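Local coordinates for protein monomethylamine methyltransferase MtmB1 (Methanosarcina barkeri, PDB 1NTH) that catalyses transfer of the methyl group of monomethylamine to the corrinoid cofactor of the protein MtmC, feeding methanogenesis from methylamine, at residues K100-G105 with S253-D258; L208-N213 with D239-S244; G212-D217 with I246-G251; I276-T281 with H294-V299; Q426-V431 with E438-V443. All coordinates share one frame; numbering follows the deposited sequence. Where two conformers were deposited one is given.

Contact 1: K100-G105 with S253-D258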
# COMPACT_ATOMS: atom_id res chain seq x y z
N LYS A 100 11.29 20.77 12.38
CA LYS A 100 10.83 22.09 11.94
C LYS A 100 9.33 22.17 11.69
O LYS A 100 8.69 23.17 12.02
CB LYS A 100 11.57 22.50 10.67
CG LYS A 100 13.08 22.63 10.82
CD LYS A 100 13.45 23.72 11.80
CE LYS A 100 14.95 23.92 11.85
NZ LYS A 100 15.35 24.98 12.81
N GLU A 101 8.78 21.13 11.09
CA GLU A 101 7.36 21.09 10.77
C GLU A 101 6.97 19.65 10.48
O GLU A 101 7.83 18.78 10.34
CB GLU A 101 7.08 21.96 9.54
CG GLU A 101 7.68 21.41 8.25
CD GLU A 101 7.41 22.31 7.05
OE1 GLU A 101 8.18 23.27 6.84
OE2 GLU A 101 6.43 22.05 6.32
N PHE A 102 5.67 19.40 10.39
CA PHE A 102 5.19 18.06 10.08
C PHE A 102 3.73 18.10 9.68
O PHE A 102 3.06 19.13 9.83
CB PHE A 102 5.41 17.10 11.27
CG PHE A 102 4.74 17.53 12.55
CD1 PHE A 102 3.40 17.26 12.78
CD2 PHE A 102 5.47 18.21 13.53
CE1 PHE A 102 2.79 17.66 13.98
CE2 PHE A 102 4.87 18.61 14.72
CZ PHE A 102 3.53 18.33 14.94
N VAL A 103 3.25 16.99 9.13
CA VAL A 103 1.87 16.88 8.69
C VAL A 103 1.12 15.88 9.56
O VAL A 103 1.65 14.82 9.90
CB VAL A 103 1.81 16.40 7.22
CG1 VAL A 103 0.37 16.12 6.82
CG2 VAL A 103 2.42 17.46 6.31
N LEU A 104 -0.11 16.22 9.92
CA LEU A 104 -0.95 15.34 10.72
C LEU A 104 -2.15 14.96 9.85
O LEU A 104 -2.66 15.79 9.09
CB LEU A 104 -1.45 16.04 11.99
CG LEU A 104 -0.39 16.36 13.04
CD1 LEU A 104 -1.02 17.15 14.18
CD2 LEU A 104 0.22 15.05 13.56
N GLY A 105 -2.58 13.71 9.94
CA GLY A 105 -3.71 13.27 9.14
C GLY A 105 -3.28 12.89 7.73
O GLY A 105 -2.09 12.93 7.40
N SER A 253 8.79 5.31 13.05
CA SER A 253 8.78 6.60 12.36
C SER A 253 7.50 7.38 12.68
O SER A 253 6.95 8.08 11.83
CB SER A 253 8.91 6.40 10.84
OG SER A 253 9.38 7.58 10.20
N ASP A 254 7.03 7.26 13.93
CA ASP A 254 5.83 7.95 14.38
C ASP A 254 6.10 9.39 14.82
O ASP A 254 7.16 9.69 15.37
CB ASP A 254 5.20 7.24 15.59
CG ASP A 254 4.56 5.91 15.25
OD1 ASP A 254 4.03 5.76 14.13
OD2 ASP A 254 4.58 5.02 16.13
N ILE A 255 5.13 10.27 14.58
CA ILE A 255 5.26 11.65 15.05
C ILE A 255 5.10 11.51 16.56
O ILE A 255 4.13 10.92 17.04
CB ILE A 255 4.12 12.54 14.49
CG1 ILE A 255 4.32 12.78 12.99
CG2 ILE A 255 4.08 13.86 15.26
CD1 ILE A 255 5.61 13.49 12.65
N ILE A 256 6.06 12.05 17.31
CA ILE A 256 6.04 11.93 18.76
C ILE A 256 5.65 13.21 19.49
O ILE A 256 6.22 14.28 19.25
CB ILE A 256 7.42 11.48 19.29
CG1 ILE A 256 7.75 10.08 18.77
CG2 ILE A 256 7.44 11.50 20.82
CD1 ILE A 256 9.14 9.60 19.13
N MET A 257 4.67 13.10 20.38
CA MET A 257 4.23 14.22 21.19
C MET A 257 4.59 13.92 22.64
O MET A 257 4.00 13.04 23.26
CB MET A 257 2.72 14.45 21.09
CG MET A 257 2.26 15.65 21.93
SD MET A 257 0.53 15.58 22.43
CE MET A 257 0.64 14.44 23.82
N ASP A 258 5.59 14.64 23.15
CA ASP A 258 6.00 14.48 24.54
C ASP A 258 5.16 15.48 25.32
O ASP A 258 4.94 16.60 24.85
CB ASP A 258 7.49 14.81 24.68
CG ASP A 258 7.92 15.01 26.12
OD1 ASP A 258 8.53 14.08 26.69
OD2 ASP A 258 7.63 16.09 26.68

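Contact 2: L208-N213 with D239-S244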
# COMPACT_ATOMS: atom_id res chain seq x y z
N LEU A 208 -2.52 2.55 29.68
CA LEU A 208 -1.64 3.20 30.65
C LEU A 208 -0.27 2.54 30.75
O LEU A 208 0.72 3.20 31.09
CB LEU A 208 -2.31 3.20 32.04
CG LEU A 208 -3.67 3.89 32.15
CD1 LEU A 208 -4.18 3.77 33.58
CD2 LEU A 208 -3.55 5.35 31.75
N SER A 209 -0.20 1.25 30.45
CA SER A 209 1.07 0.52 30.52
C SER A 209 1.84 0.65 29.21
O SER A 209 1.29 1.04 28.19
CB SER A 209 0.82 -0.96 30.80
OG SER A 209 0.26 -1.60 29.66
N ALA A 210 3.12 0.29 29.26
CA ALA A 210 3.95 0.35 28.07
C ALA A 210 3.42 -0.62 27.02
O ALA A 210 3.30 -0.27 25.85
CB ALA A 210 5.40 -0.01 28.42
N GLN A 211 3.08 -1.84 27.44
CA GLN A 211 2.57 -2.82 26.48
C GLN A 211 1.27 -2.35 25.85
O GLN A 211 1.04 -2.58 24.66
CB GLN A 211 2.39 -4.19 27.15
CG GLN A 211 1.31 -4.28 28.21
CD GLN A 211 1.50 -5.51 29.08
OE1 GLN A 211 2.56 -5.69 29.67
NE2 GLN A 211 0.48 -6.35 29.16
N GLY A 212 0.44 -1.67 26.63
CA GLY A 212 -0.82 -1.17 26.08
C GLY A 212 -0.58 -0.08 25.05
O GLY A 212 -1.17 -0.10 23.96
N ASN A 213 0.28 0.88 25.37
CA ASN A 213 0.56 1.97 24.45
C ASN A 213 1.23 1.47 23.17
O ASN A 213 0.93 1.95 22.08
CB ASN A 213 1.45 3.03 25.11
CG ASN A 213 0.75 3.74 26.26
OD1 ASN A 213 -0.41 4.12 26.14
ND2 ASN A 213 1.46 3.93 27.37
N ASP A 239 9.60 7.49 34.07
CA ASP A 239 9.60 6.07 34.42
C ASP A 239 10.13 5.29 33.21
O ASP A 239 10.10 5.80 32.09
CB ASP A 239 8.18 5.62 34.75
CG ASP A 239 7.18 5.96 33.66
OD1 ASP A 239 7.04 7.16 33.33
OD2 ASP A 239 6.53 5.04 33.14
N LEU A 240 10.61 4.08 33.44
CA LEU A 240 11.16 3.28 32.34
C LEU A 240 10.14 2.87 31.28
O LEU A 240 10.50 2.66 30.13
CB LEU A 240 11.89 2.05 32.89
CG LEU A 240 13.20 2.38 33.61
CD1 LEU A 240 13.90 1.10 34.03
CD2 LEU A 240 14.11 3.19 32.69
N ASP A 241 8.87 2.75 31.67
CA ASP A 241 7.84 2.39 30.70
C ASP A 241 7.84 3.41 29.56
O ASP A 241 7.77 3.04 28.38
CB ASP A 241 6.46 2.37 31.37
CG ASP A 241 6.04 0.98 31.82
OD1 ASP A 241 6.93 0.19 32.21
OD2 ASP A 241 4.83 0.68 31.80
N ALA A 242 7.94 4.69 29.91
CA ALA A 242 7.95 5.75 28.92
C ALA A 242 9.15 5.63 27.98
O ALA A 242 9.05 5.88 26.78
CB ALA A 242 7.96 7.12 29.61
N ILE A 243 10.30 5.26 28.54
CA ILE A 243 11.52 5.12 27.75
C ILE A 243 11.38 4.02 26.68
O ILE A 243 11.87 4.18 25.56
CB ILE A 243 12.73 4.81 28.67
CG1 ILE A 243 12.92 5.95 29.67
CG2 ILE A 243 13.99 4.62 27.85
CD1 ILE A 243 13.14 7.31 29.04
N SER A 244 10.71 2.93 27.03
CA SER A 244 10.50 1.85 26.06
C SER A 244 9.47 2.27 25.02
O SER A 244 9.59 1.91 23.85
CB SER A 244 10.03 0.57 26.76
OG SER A 244 11.13 -0.11 27.35
O HOH W 1 3.21 3.04 31.61

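Contact 3: G212-D217 with I246-G251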
# COMPACT_ATOMS: atom_id res chain seq x y z
N GLY A 212 0.44 -1.67 26.63
CA GLY A 212 -0.82 -1.17 26.08
C GLY A 212 -0.58 -0.08 25.05
O GLY A 212 -1.17 -0.10 23.96
N ASN A 213 0.28 0.88 25.37
CA ASN A 213 0.56 1.97 24.45
C ASN A 213 1.23 1.47 23.17
O ASN A 213 0.93 1.95 22.08
CB ASN A 213 1.45 3.03 25.11
CG ASN A 213 0.75 3.74 26.26
OD1 ASN A 213 -0.41 4.12 26.14
ND2 ASN A 213 1.46 3.93 27.37
N ILE A 214 2.13 0.51 23.32
CA ILE A 214 2.86 -0.03 22.17
C ILE A 214 1.96 -0.80 21.20
O ILE A 214 2.27 -0.90 20.01
CB ILE A 214 4.04 -0.91 22.67
CG1 ILE A 214 5.09 0.01 23.32
CG2 ILE A 214 4.66 -1.71 21.52
CD1 ILE A 214 6.21 -0.73 24.04
N SER A 215 0.83 -1.32 21.68
CA SER A 215 -0.08 -2.07 20.83
C SER A 215 -0.99 -1.18 19.99
O SER A 215 -1.66 -1.67 19.08
CB SER A 215 -0.96 -3.01 21.67
OG SER A 215 -1.96 -2.28 22.35
N ALA A 216 -1.01 0.12 20.28
CA ALA A 216 -1.89 1.06 19.59
C ALA A 216 -1.67 1.25 18.09
O ALA A 216 -2.63 1.53 17.36
CB ALA A 216 -1.85 2.41 20.29
N ASP A 217 -0.44 1.13 17.61
CA ASP A 217 -0.20 1.27 16.17
C ASP A 217 -0.76 0.03 15.48
O ASP A 217 -0.30 -1.08 15.73
CB ASP A 217 1.30 1.39 15.85
CG ASP A 217 1.83 2.81 16.01
OD1 ASP A 217 1.02 3.75 16.13
OD2 ASP A 217 3.07 2.99 16.00
N ILE A 246 9.01 5.25 23.93
CA ILE A 246 9.70 6.17 23.03
C ILE A 246 10.47 5.38 21.96
O ILE A 246 10.45 5.73 20.78
CB ILE A 246 10.69 7.07 23.80
CG1 ILE A 246 9.91 8.08 24.65
CG2 ILE A 246 11.64 7.78 22.83
CD1 ILE A 246 10.72 8.68 25.79
N ALA A 247 11.16 4.32 22.38
CA ALA A 247 11.93 3.50 21.45
C ALA A 247 11.02 2.92 20.38
O ALA A 247 11.41 2.78 19.22
CB ALA A 247 12.63 2.38 22.20
N HIS A 248 9.81 2.55 20.78
CA HIS A 248 8.83 1.98 19.87
C HIS A 248 8.35 3.02 18.85
O HIS A 248 8.32 2.75 17.64
CB HIS A 248 7.64 1.44 20.67
CG HIS A 248 6.43 1.16 19.85
ND1 HIS A 248 5.27 1.90 19.97
CD2 HIS A 248 6.19 0.25 18.88
CE1 HIS A 248 4.37 1.44 19.12
NE2 HIS A 248 4.91 0.44 18.44
N TYR A 249 8.00 4.21 19.33
CA TYR A 249 7.54 5.27 18.43
C TYR A 249 8.62 5.61 17.40
O TYR A 249 8.34 5.76 16.21
CB TYR A 249 7.19 6.54 19.22
CG TYR A 249 5.98 6.45 20.13
CD1 TYR A 249 5.80 7.37 21.17
CD2 TYR A 249 4.99 5.48 19.95
CE1 TYR A 249 4.69 7.34 22.00
CE2 TYR A 249 3.85 5.43 20.79
CZ TYR A 249 3.72 6.37 21.80
OH TYR A 249 2.61 6.35 22.63
N LYS A 250 9.86 5.74 17.87
CA LYS A 250 10.98 6.06 16.98
C LYS A 250 11.16 4.96 15.95
O LYS A 250 11.37 5.24 14.76
CB LYS A 250 12.27 6.20 17.79
CG LYS A 250 12.32 7.45 18.67
CD LYS A 250 13.43 7.36 19.71
CE LYS A 250 14.82 7.32 19.08
NZ LYS A 250 15.16 8.60 18.39
N GLY A 251 11.07 3.71 16.39
CA GLY A 251 11.25 2.58 15.49
C GLY A 251 10.19 2.43 14.43
O GLY A 251 10.38 1.69 13.47

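Contact 4: I276-T281 with H294-V299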
# COMPACT_ATOMS: atom_id res chain seq x y z
N ILE A 276 10.26 28.00 35.15
CA ILE A 276 11.63 27.56 34.91
C ILE A 276 11.58 26.06 34.61
O ILE A 276 12.22 25.58 33.68
CB ILE A 276 12.53 27.81 36.14
CG1 ILE A 276 12.76 29.31 36.31
CG2 ILE A 276 13.86 27.08 35.99
CD1 ILE A 276 13.53 29.68 37.57
N VAL A 277 10.81 25.33 35.41
CA VAL A 277 10.67 23.89 35.21
C VAL A 277 10.01 23.62 33.86
O VAL A 277 10.42 22.71 33.14
CB VAL A 277 9.80 23.26 36.33
CG1 VAL A 277 9.37 21.85 35.94
CG2 VAL A 277 10.58 23.22 37.63
N ASP A 278 9.00 24.41 33.53
CA ASP A 278 8.28 24.25 32.27
C ASP A 278 9.23 24.40 31.08
O ASP A 278 9.20 23.59 30.15
CB ASP A 278 7.16 25.29 32.17
CG ASP A 278 6.12 24.93 31.12
OD1 ASP A 278 6.34 23.94 30.39
OD2 ASP A 278 5.10 25.63 31.03
N VAL A 279 10.08 25.43 31.10
CA VAL A 279 11.04 25.62 30.02
C VAL A 279 11.97 24.41 29.97
O VAL A 279 12.28 23.89 28.90
CB VAL A 279 11.86 26.92 30.22
CG1 VAL A 279 13.02 26.98 29.23
CG2 VAL A 279 10.94 28.13 30.02
N ALA A 280 12.41 23.96 31.14
CA ALA A 280 13.30 22.81 31.22
C ALA A 280 12.66 21.55 30.63
O ALA A 280 13.35 20.76 29.98
CB ALA A 280 13.71 22.55 32.67
N THR A 281 11.37 21.35 30.85
CA THR A 281 10.72 20.15 30.32
C THR A 281 10.41 20.26 28.82
O THR A 281 10.30 19.23 28.15
CB THR A 281 9.44 19.77 31.13
OG1 THR A 281 8.48 20.83 31.09
CG2 THR A 281 9.82 19.50 32.58
N HIS A 294 6.01 19.25 21.71
CA HIS A 294 5.78 19.10 23.14
C HIS A 294 4.47 19.73 23.58
O HIS A 294 4.16 20.87 23.22
CB HIS A 294 6.92 19.74 23.92
CG HIS A 294 6.71 19.75 25.40
ND1 HIS A 294 6.83 18.62 26.18
CD2 HIS A 294 6.35 20.75 26.25
CE1 HIS A 294 6.56 18.92 27.44
NE2 HIS A 294 6.27 20.20 27.51
N LEU A 295 3.70 18.98 24.36
CA LEU A 295 2.43 19.45 24.87
C LEU A 295 2.59 19.85 26.34
O LEU A 295 3.00 19.04 27.17
CB LEU A 295 1.38 18.34 24.77
CG LEU A 295 -0.02 18.74 25.27
CD1 LEU A 295 -0.65 19.75 24.32
CD2 LEU A 295 -0.87 17.50 25.36
N ASP A 296 2.26 21.10 26.63
CA ASP A 296 2.35 21.64 27.99
C ASP A 296 0.97 21.53 28.63
O ASP A 296 0.02 21.04 28.01
CB ASP A 296 2.78 23.11 27.90
CG ASP A 296 3.24 23.69 29.24
OD1 ASP A 296 3.19 22.98 30.27
OD2 ASP A 296 3.65 24.86 29.23
N GLY A 297 0.87 21.97 29.88
CA GLY A 297 -0.40 21.92 30.58
C GLY A 297 -0.21 22.28 32.04
O GLY A 297 -0.51 21.47 32.92
N PRO A 298 0.28 23.50 32.34
CA PRO A 298 0.48 23.90 33.74
C PRO A 298 -0.84 23.79 34.49
O PRO A 298 -1.86 24.29 34.02
CB PRO A 298 0.95 25.34 33.63
CG PRO A 298 1.58 25.40 32.25
CD PRO A 298 0.60 24.61 31.43
N VAL A 299 -0.83 23.14 35.65
CA VAL A 299 -2.07 22.97 36.40
C VAL A 299 -1.94 23.48 37.84
O VAL A 299 -0.88 23.38 38.46
CB VAL A 299 -2.49 21.49 36.40
CG1 VAL A 299 -1.41 20.64 37.04
CG2 VAL A 299 -3.82 21.32 37.10
O HOH W 2 5.61 21.32 29.89

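Contact 5: Q426-V431 with E438-V443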
# COMPACT_ATOMS: atom_id res chain seq x y z
N GLN A 426 -24.89 13.56 26.58
CA GLN A 426 -26.26 13.11 26.39
C GLN A 426 -27.30 14.14 26.81
O GLN A 426 -28.43 14.14 26.31
CB GLN A 426 -26.51 11.81 27.17
CG GLN A 426 -25.72 10.59 26.70
CD GLN A 426 -24.38 10.42 27.40
OE1 GLN A 426 -23.88 9.31 27.55
NE2 GLN A 426 -23.79 11.53 27.83
N GLU A 427 -26.92 15.03 27.73
CA GLU A 427 -27.84 16.05 28.23
C GLU A 427 -27.87 17.35 27.44
O GLU A 427 -28.91 18.00 27.36
CB GLU A 427 -27.52 16.36 29.70
CG GLU A 427 -27.60 15.15 30.62
CD GLU A 427 -27.25 15.48 32.06
OE1 GLU A 427 -26.14 15.99 32.32
OE2 GLU A 427 -28.10 15.22 32.94
N CYS A 428 -26.74 17.75 26.85
CA CYS A 428 -26.71 19.00 26.10
C CYS A 428 -26.60 18.83 24.59
O CYS A 428 -26.41 19.81 23.86
CB CYS A 428 -25.60 19.91 26.62
SG CYS A 428 -23.94 19.23 26.54
N TYR A 429 -26.72 17.60 24.12
CA TYR A 429 -26.69 17.29 22.70
C TYR A 429 -27.81 16.31 22.38
O TYR A 429 -28.26 15.56 23.25
CB TYR A 429 -25.37 16.59 22.30
CG TYR A 429 -24.30 17.49 21.73
CD1 TYR A 429 -23.64 18.41 22.54
CD2 TYR A 429 -23.91 17.38 20.39
CE1 TYR A 429 -22.62 19.21 22.03
CE2 TYR A 429 -22.89 18.18 19.87
CZ TYR A 429 -22.25 19.09 20.70
OH TYR A 429 -21.22 19.87 20.22
N ASP A 430 -28.26 16.34 21.13
CA ASP A 430 -29.26 15.38 20.67
C ASP A 430 -28.34 14.29 20.13
O ASP A 430 -27.79 14.42 19.03
CB ASP A 430 -30.14 16.00 19.58
CG ASP A 430 -31.05 17.09 20.12
OD1 ASP A 430 -31.72 16.85 21.15
OD2 ASP A 430 -31.09 18.19 19.53
N VAL A 431 -28.14 13.24 20.92
CA VAL A 431 -27.24 12.15 20.55
C VAL A 431 -27.46 11.51 19.18
O VAL A 431 -26.50 11.19 18.49
CB VAL A 431 -27.29 11.03 21.62
CG1 VAL A 431 -26.35 9.90 21.23
CG2 VAL A 431 -26.90 11.59 22.97
N GLU A 438 -30.62 23.67 21.82
CA GLU A 438 -30.78 25.12 21.73
C GLU A 438 -30.25 25.75 23.01
O GLU A 438 -29.72 26.86 23.00
CB GLU A 438 -32.25 25.48 21.53
CG GLU A 438 -32.78 25.19 20.13
CD GLU A 438 -34.27 25.39 20.01
OE1 GLU A 438 -34.83 26.20 20.78
OE2 GLU A 438 -34.90 24.75 19.14
N GLU A 439 -30.39 25.02 24.11
CA GLU A 439 -29.91 25.50 25.40
C GLU A 439 -28.42 25.79 25.33
O GLU A 439 -27.96 26.86 25.74
CB GLU A 439 -30.17 24.46 26.49
CG GLU A 439 -29.74 24.91 27.88
CD GLU A 439 -29.76 23.78 28.89
OE1 GLU A 439 -30.78 23.05 28.96
OE2 GLU A 439 -28.77 23.62 29.64
N TYR A 440 -27.65 24.84 24.81
CA TYR A 440 -26.21 25.02 24.70
C TYR A 440 -25.88 26.17 23.76
O TYR A 440 -25.00 26.98 24.04
CB TYR A 440 -25.53 23.74 24.19
CG TYR A 440 -24.10 23.59 24.66
CD1 TYR A 440 -23.34 24.70 25.03
CD2 TYR A 440 -23.50 22.33 24.75
CE1 TYR A 440 -22.03 24.57 25.48
CE2 TYR A 440 -22.18 22.19 25.20
CZ TYR A 440 -21.46 23.31 25.56
OH TYR A 440 -20.17 23.18 26.03
N MET A 441 -26.60 26.26 22.65
CA MET A 441 -26.36 27.32 21.69
C MET A 441 -26.57 28.69 22.33
O MET A 441 -25.84 29.64 22.04
CB MET A 441 -27.29 27.15 20.49
CG MET A 441 -26.93 25.93 19.64
SD MET A 441 -28.17 25.54 18.39
CE MET A 441 -27.94 26.88 17.25
N GLN A 442 -27.56 28.79 23.22
CA GLN A 442 -27.84 30.05 23.91
C GLN A 442 -26.71 30.38 24.89
O GLN A 442 -26.31 31.54 25.01
CB GLN A 442 -29.17 29.96 24.65
CG GLN A 442 -30.39 29.90 23.75
CD GLN A 442 -31.69 29.75 24.52
OE1 GLN A 442 -31.76 30.07 25.71
NE2 GLN A 442 -32.73 29.27 23.85
N VAL A 443 -26.21 29.36 25.58
CA VAL A 443 -25.12 29.54 26.53
C VAL A 443 -23.89 30.02 25.77
O VAL A 443 -23.18 30.92 26.21
CB VAL A 443 -24.79 28.22 27.26
CG1 VAL A 443 -23.52 28.37 28.09
CG2 VAL A 443 -25.95 27.82 28.16

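Contact 1: K100-G105 with S253-D258
I255, in the region of parallel strand 255-259 of the TIM barrel, packs against F102 and L104 of a beta hairpin built from strands 101-104 and 111-114. The join is made wholly by apolar side chains, with no hydrogen bond between the two strands, and the nearest CA atoms, those of F102 and I255, stay 8.1 Å apart. Closest is the delta methyl: I255 CD1 lies 3.9 Å from F102 CB. I255 was modelled in two conformers, so this particular approach describes one of two placements. The other branch of the isoleucine reaches over the ring, I255 CG2 standing 4.2 Å above the F102 plane and displaced toward the rim. F102 is set up for this by a first torsion of 58°, which tucks CG between the backbone N and the carbonyl carbon. L104 joins more loosely, its CD2 4.4 Å from I255 CG2.

In the next shell, backbone bonds from F102 to V113 and from L104 to V111 hold the hairpin together. The phenyl ring also meets the ring of W293, on barrel strand 293-300. The second subunit closes in as well: R108 of that subunit packs on I255, and R114 of that subunit forms a salt bridge with E101. The hairpin therefore sits between barrel and subunit interface. Within it the two hydrophobic residues buttress each other, L104 CG lying in the plane of the F102 ring, at its edge.

Contact 2: L208-N213 with D239-S244
D241 and A210 supply most of the surface buried here, where the first turn of helix 240-251 meets the N-terminal turn of helix 210-214, two helices on the outside of the TIM barrel. The CA atoms of A210 and D241 are only 5.1 Å apart, close enough for a carboxylate to meet a backbone amide directly. A210 N donates to D241 OD2 at 3.1 Å, with an N-H...O angle of 141°. The amide does not approach within the carboxylate plane but comes from above it, 49° out. The A210 methyl packs against the same group, its CB 3.6 Å from D241 CG. The first torsion of D241, -96°, is strained away from a staggered value while OD2 reaches A210 N.

A negative group beside the opening amides of a helix would be expected to be favoured by the helix dipole. S209, at the N-cap, works alongside it: G212 N donates to S209 OG at 3.0 Å, while E176 is a further partner of that hydroxyl. The two side chains thus serve different amides of one turn, the serine from within the segment and the aspartate from across the contact. Q211 of the third subunit packs on A210, which places the pair near a subunit interface. D241 OD2 has a second donor besides the amide, a water at 2.9 Å that also bridges toward L208 O.

Contact 3: G212-D217 with I246-G251
I214 and H248 carry this contact between helix 210-214 with the residues after it and helix 240-251, two neighbouring helices on the outside of the barrel. The first segment opens with G212, whose carbonyl O is gripped twice from one face of its plane: by the backbone N of S215 and by S215 OG at 2.8 Å. These two hydrogen bonds to one acceptor tie S215 back to G212. N213 follows with a light touch, its CB 4.3 Å from Y249 OH, a hydroxyl that is hydrogen-bonded to E229 O.

I214 comes next, and with its CG2 anti to the backbone N that methyl is set over the centre of the H248 imidazole. The CH-pi contact is nearly perpendicular, I214 CG2 standing 3.6 Å from the ring centroid and 10° off the normal. The other branch lies along the base of the histidine, I214 CG1 reaching 3.9 Å from H248 CB. The isoleucine carbonyl takes part too, I214 O lying 3.3 Å from H248 CE1.

D217 ends the walk. Its OD2 is 3.7 Å from H248 CE1, with the carboxylate and ring planes turned 41° apart, and the same oxygen is hydrogen-bonded to N252 ND2. The third subunit completes the setting, as K181 of that subunit packs on H248 and S215 of that subunit packs on I214. The chemistry implies that packing matters most for the imidazole here: the methyl on its face probably helps to set its tilt, while the oxygens nearby probably contribute through electrostatics, with no hydrogen bond joining the segments.

Contact 4: I276-T281 with H294-V299
D278 on helix 271-288 faces D296 on strand 293-300, so the contact ties helix to following strand within a beta-alpha-beta unit of the TIM barrel.

The first kind of interaction is acid against acid. The side chains arrive from opposite directions, their carboxylate planes 69° apart, and D278 OD2 lies just 2.4 Å from D296 OD2. Each aspartate is extended anti to its own main-chain nitrogen, the torsion being -162° for D278, and this brings the two groups together between helix and strand. On the strand side G297 N donates to D296 OD1 at 2.6 Å, and R361 forms a salt bridge with D296 OD2.

The second kind runs through water. One molecule lies 2.8 Å from D278 OD1 and within bonding distance of T281 OG1, with more acceptors in reach than protons to give. It also meets H294 NE2 at 2.7 Å, at the edge of the ring. The other nitrogen, H294 ND1, is hydrogen-bonded to D258 OD2, so both ring nitrogens have partners that fix the imidazole's rotation.

Packing is the third kind: T281 O lies 3.8 Å above the H294 ring plane, toward the rim, and P298 CG is 3.7 Å from D278 OD2.

Two buried carboxylates at such a separation would repel if both were charged. One of them probably holds a proton, while the arginine should offset the remaining charge.

Contact 5: Q426-V431 with E438-V443
C428 points its sulfur at the ring of Y440, joining the end of the short helix 425-428 to the first turn of the C-terminal helix 438-454. Between them the chain makes a small antiparallel hairpin, strands 429-430 and 435-436, and the contact closes its base.

The sulfur-aromatic approach is oblique, with C428 SG 4.6 Å from the Y440 centroid and 63° off the ring normal. Its nearest ring atom is CD2, with C428 SG to Y440 CD2 at 3.6 Å. C428 CB is almost as near, 3.7 Å from that same CD2. With chi1 at 59° the thiol stands over its own main chain, which leaves SG beside Y440 CD2 and CE2. The carbonyl takes another position: C428 O lies in the plane of the Y440 ring at its edge, 4.0 Å from Y440 CB.

Y429 adds a slanted, looser contact, its CE1 4.2 Å from Y440 CD2. One corner of the Y440 ring thus receives both the thiol and the neighbouring phenol ring, while Y429 also meets the ring of F425. M381 of helix 380-393 packs on both tyrosines.

Hydrogen bonds outside the pair set the frame. T437 OG1 joins C428 O and Y440 N, and Y440 OH is bonded to E382. The chemistry implies a division of labour: dispersion between the sulfur and the Y440 ring, and between the two tyrosines, probably holds the interface, whereas bonds at the backbone N and at OH probably help to position Y440.

Contact 4 lies deepest, its centre about 9 Å from that of the chain, and contact 5 is the most peripheral at about 27 Å, though the touching side chains of both are buried. Contacts 2 and 3 fasten the same two helices, 210-214 and 240-251, first by a carboxylate at an amide and then by a methyl on an imidazole. Segment 253-258 of contact 1 follows helix 240-251 in the chain, and D254 N probably bonds to Y249 O of contact 3. Contacts 1 and 4 share neighbouring barrel strands, 255-259 and 293-300. Carboxylates and water mark contacts 2 and 4, apolar packing contacts 1 and 5; contacts 1, 2 and 3, and more slightly contact 5, border other subunits.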